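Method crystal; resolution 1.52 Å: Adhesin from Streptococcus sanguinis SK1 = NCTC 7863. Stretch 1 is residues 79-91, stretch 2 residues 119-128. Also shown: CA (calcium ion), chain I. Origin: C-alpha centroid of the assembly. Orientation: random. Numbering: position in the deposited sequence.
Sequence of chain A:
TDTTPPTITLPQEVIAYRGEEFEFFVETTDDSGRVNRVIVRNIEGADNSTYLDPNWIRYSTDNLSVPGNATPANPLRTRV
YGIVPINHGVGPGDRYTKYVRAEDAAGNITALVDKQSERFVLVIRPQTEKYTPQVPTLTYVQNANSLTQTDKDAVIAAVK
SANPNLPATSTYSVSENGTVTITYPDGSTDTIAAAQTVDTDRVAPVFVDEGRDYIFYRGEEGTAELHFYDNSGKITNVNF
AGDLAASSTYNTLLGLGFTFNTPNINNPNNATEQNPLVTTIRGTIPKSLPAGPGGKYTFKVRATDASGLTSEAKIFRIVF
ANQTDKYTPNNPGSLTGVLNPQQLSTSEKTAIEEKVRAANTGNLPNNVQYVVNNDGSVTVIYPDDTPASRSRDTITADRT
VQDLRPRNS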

# COMPACT_ATOMS: atom_id res chain seq x y z
N ARG A 79 -7.88 42.91 12.89
CA ARG A 79 -7.03 41.73 12.89
C ARG A 79 -5.87 41.97 13.84
O ARG A 79 -5.24 42.94 13.71
CB ARG A 79 -6.49 41.54 11.48
CG ARG A 79 -5.66 40.27 11.32
CD ARG A 79 -4.90 40.38 10.02
NE ARG A 79 -4.16 39.18 9.80
CZ ARG A 79 -3.03 39.11 9.18
NH1 ARG A 79 -2.42 37.95 9.09
NH2 ARG A 79 -2.52 40.17 8.62
N VAL A 80 -5.61 41.05 14.76
CA VAL A 80 -4.42 41.12 15.63
C VAL A 80 -3.58 39.90 15.22
O VAL A 80 -4.11 38.89 15.11
CB VAL A 80 -4.80 41.10 17.11
CG1 VAL A 80 -3.58 41.23 17.98
CG2 VAL A 80 -5.78 42.21 17.44
N TYR A 81 -2.33 40.11 14.90
CA TYR A 81 -1.54 39.04 14.26
C TYR A 81 -0.06 39.32 14.47
O TYR A 81 0.33 40.32 14.87
CB TYR A 81 -1.85 39.03 12.75
CG TYR A 81 -1.42 40.28 12.02
CD1 TYR A 81 -2.12 41.46 12.10
CD2 TYR A 81 -0.29 40.27 11.25
CE1 TYR A 81 -1.68 42.60 11.46
CE2 TYR A 81 0.18 41.39 10.62
CZ TYR A 81 -0.53 42.56 10.68
OH TYR A 81 -0.05 43.63 10.03
N GLY A 82 0.71 38.33 14.09
CA GLY A 82 2.15 38.47 14.10
C GLY A 82 2.80 37.12 13.99
O GLY A 82 2.17 36.17 13.75
N ILE A 83 4.11 37.14 14.09
CA ILE A 83 4.94 35.94 14.11
C ILE A 83 5.69 35.95 15.44
O ILE A 83 6.44 36.90 15.72
CB ILE A 83 5.91 35.92 12.92
CG1 ILE A 83 5.11 35.88 11.64
CG2 ILE A 83 6.85 34.75 13.09
CD1 ILE A 83 6.00 36.19 10.44
N VAL A 84 5.48 34.91 16.26
CA VAL A 84 6.25 34.82 17.51
C VAL A 84 7.68 34.48 17.17
O VAL A 84 7.89 33.51 16.46
CB VAL A 84 5.68 33.76 18.44
CG1 VAL A 84 6.46 33.69 19.74
CG2 VAL A 84 4.16 34.08 18.66
N PRO A 85 8.67 35.17 17.72
CA PRO A 85 10.06 34.87 17.42
C PRO A 85 10.37 33.43 17.79
O PRO A 85 9.91 32.90 18.80
CB PRO A 85 10.84 35.86 18.28
CG PRO A 85 9.83 37.05 18.46
CD PRO A 85 8.51 36.40 18.53
N ILE A 86 11.26 32.85 16.99
CA ILE A 86 11.59 31.47 17.13
C ILE A 86 12.30 31.21 18.45
O ILE A 86 12.27 30.07 18.91
CB ILE A 86 12.46 31.01 15.95
CG1 ILE A 86 12.47 29.47 15.87
CG2 ILE A 86 13.86 31.58 16.08
CD1 ILE A 86 11.17 28.86 15.58
N ASN A 87 12.94 32.21 19.05
CA ASN A 87 13.64 32.00 20.32
C ASN A 87 12.93 32.64 21.52
O ASN A 87 13.55 32.85 22.58
CB ASN A 87 15.05 32.55 20.24
CG ASN A 87 15.09 34.03 20.02
OD1 ASN A 87 14.21 34.58 19.37
ND2 ASN A 87 16.12 34.68 20.52
N HIS A 88 11.66 33.00 21.36
CA HIS A 88 10.90 33.49 22.49
C HIS A 88 10.91 32.43 23.59
O HIS A 88 10.87 31.23 23.34
CB HIS A 88 9.46 33.77 22.04
CG HIS A 88 8.74 34.73 22.91
ND1 HIS A 88 8.23 34.34 24.13
CD2 HIS A 88 8.48 36.06 22.80
CE1 HIS A 88 7.70 35.39 24.74
NE2 HIS A 88 7.82 36.44 23.95
N GLY A 89 10.89 32.89 24.82
CA GLY A 89 10.68 31.98 25.92
C GLY A 89 9.29 31.36 25.92
O GLY A 89 8.35 31.87 25.32
N VAL A 90 9.18 30.16 26.50
CA VAL A 90 7.90 29.48 26.63
C VAL A 90 7.67 29.14 28.08
O VAL A 90 6.89 28.25 28.39
CB VAL A 90 7.82 28.23 25.75
CG1 VAL A 90 7.70 28.69 24.34
CG2 VAL A 90 9.06 27.36 25.96
N GLY A 91 8.21 29.94 28.97
CA GLY A 91 7.98 29.77 30.38
C GLY A 91 6.67 30.35 30.79
O GLY A 91 5.95 30.95 29.99
N ARG A 119 -9.50 43.23 26.91
CA ARG A 119 -8.10 42.83 26.86
C ARG A 119 -8.05 41.38 26.42
O ARG A 119 -9.04 40.64 26.50
CB ARG A 119 -7.43 42.99 28.23
CG ARG A 119 -7.98 42.10 29.31
CD ARG A 119 -7.64 42.68 30.71
NE ARG A 119 -8.09 41.68 31.64
CZ ARG A 119 -9.35 41.48 31.99
NH1 ARG A 119 -10.30 42.32 31.58
NH2 ARG A 119 -9.65 40.44 32.78
N PHE A 120 -6.87 41.00 25.99
CA PHE A 120 -6.58 39.62 25.68
C PHE A 120 -5.26 39.24 26.32
O PHE A 120 -4.41 40.10 26.55
CB PHE A 120 -6.52 39.33 24.18
CG PHE A 120 -5.49 40.11 23.45
CD1 PHE A 120 -4.21 39.61 23.29
CD2 PHE A 120 -5.78 41.36 22.91
CE1 PHE A 120 -3.22 40.35 22.67
CE2 PHE A 120 -4.85 42.06 22.24
CZ PHE A 120 -3.53 41.56 22.11
N VAL A 121 -5.04 37.94 26.56
CA VAL A 121 -3.75 37.44 26.98
C VAL A 121 -3.24 36.57 25.87
O VAL A 121 -3.88 35.57 25.50
CB VAL A 121 -3.83 36.65 28.28
CG1 VAL A 121 -2.44 36.23 28.69
CG2 VAL A 121 -4.44 37.53 29.40
N LEU A 122 -2.11 36.96 25.32
CA LEU A 122 -1.39 36.18 24.33
C LEU A 122 -0.36 35.33 25.04
O LEU A 122 0.45 35.84 25.79
CB LEU A 122 -0.76 37.15 23.33
CG LEU A 122 -0.11 36.49 22.13
CD1 LEU A 122 -1.14 35.87 21.25
CD2 LEU A 122 0.70 37.59 21.43
N VAL A 123 -0.46 34.03 24.85
CA VAL A 123 0.32 33.07 25.61
C VAL A 123 1.21 32.35 24.64
O VAL A 123 0.72 31.70 23.71
CB VAL A 123 -0.59 32.10 26.38
CG1 VAL A 123 0.20 31.11 27.24
CG2 VAL A 123 -1.57 32.83 27.22
N ILE A 124 2.52 32.36 24.93
CA ILE A 124 3.47 31.77 24.00
C ILE A 124 3.85 30.37 24.44
O ILE A 124 4.35 30.19 25.55
CB ILE A 124 4.72 32.64 23.85
CG1 ILE A 124 4.32 34.12 23.58
CG2 ILE A 124 5.66 32.03 22.89
CD1 ILE A 124 3.38 34.27 22.46
N ARG A 125 3.59 29.37 23.60
CA ARG A 125 3.80 27.97 23.93
C ARG A 125 4.76 27.35 22.94
O ARG A 125 4.90 27.81 21.79
CB ARG A 125 2.46 27.22 23.96
CG ARG A 125 1.52 27.83 24.96
CD ARG A 125 2.12 28.01 26.30
NE ARG A 125 2.47 26.72 26.89
CZ ARG A 125 2.92 26.60 28.12
NH1 ARG A 125 3.16 27.70 28.87
NH2 ARG A 125 3.14 25.41 28.63
N PRO A 126 5.40 26.27 23.33
CA PRO A 126 6.30 25.59 22.39
C PRO A 126 5.52 24.81 21.35
O PRO A 126 4.40 24.36 21.58
CB PRO A 126 7.13 24.67 23.29
CG PRO A 126 6.09 24.25 24.34
CD PRO A 126 5.28 25.58 24.61
N GLN A 127 6.16 24.62 20.19
CA GLN A 127 5.48 23.91 19.11
C GLN A 127 5.07 22.49 19.50
O GLN A 127 4.04 21.99 19.03
CB GLN A 127 6.37 23.86 17.88
CG GLN A 127 6.45 25.26 17.26
CD GLN A 127 7.05 25.32 15.90
OE1 GLN A 127 7.12 24.32 15.23
NE2 GLN A 127 7.49 26.51 15.48
N THR A 128 5.81 21.86 20.38
CA THR A 128 5.46 20.50 20.74
C THR A 128 4.10 20.40 21.40
O THR A 128 3.49 19.32 21.37
CB THR A 128 6.50 19.86 21.64
OG1 THR A 128 6.19 18.44 21.69
CG2 THR A 128 6.54 20.45 23.00
CA CA I . 3.94 17.11 21.46
O HOH W 1 3.87 30.47 28.22
O HOH W 2 4.04 17.27 23.80
O HOH W 3 2.88 14.95 21.95
O HOH W 4 1.75 17.48 22.22

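Stretch 1 leaves a β-strand at I83 and continues as loop, with a type I turn from P85 to H88 closed by the backbone hydrogen bond from H88 N to P85 O (3.1 Å). Stretch 2 runs as a strand from R119 to R125 before passing into P126. The two backbones are far apart at the strand end, where the CA atoms of V80 and F120 lie 10.4 Å apart, and draw together at the loop, where those of V90 and R125 are separated by 5.1 Å. No direct hydrogen bond joins the stretches, so the contact rests on packing and on one bridging water.

At the wide end, side chains must span the gap: V80 CG1 meets F120 CZ at 4.1 Å. Further along, I124 is the hub. Its CG2 lies 3.6 Å from V84 CG1 and 3.6 Å from G89 O, while its CG1 sits over one face of the H88 ring, 4.1 Å from the centroid and 24° off the ring normal, a CH-pi contact. The imidazole is held by its own stretch, since H88 ND1 donates a nearly linear hydrogen bond to G89 O (2.7 Å, 173°).

V90 points toward stretch 2 and packs against both backbone and side chains. Its CG1 approaches R125 C and P126 N, each at 3.5 Å, and its CB lies 3.8 Å from P126 CD; V90 CG1 also reaches I124 CG2 at 4.2 Å.

The CA-to-CB bond of R125 points away, yet three successive m rotamers fold the chain back so that one face of the guanidinium lies beneath V90 O. Water 1 accepts a hydrogen bond from R125 NH1 (2.9 Å) and lies 2.8 Å from G91 O and 2.7 Å from I124 O, supplying the polar link between the stretches that direct hydrogen bonds do not.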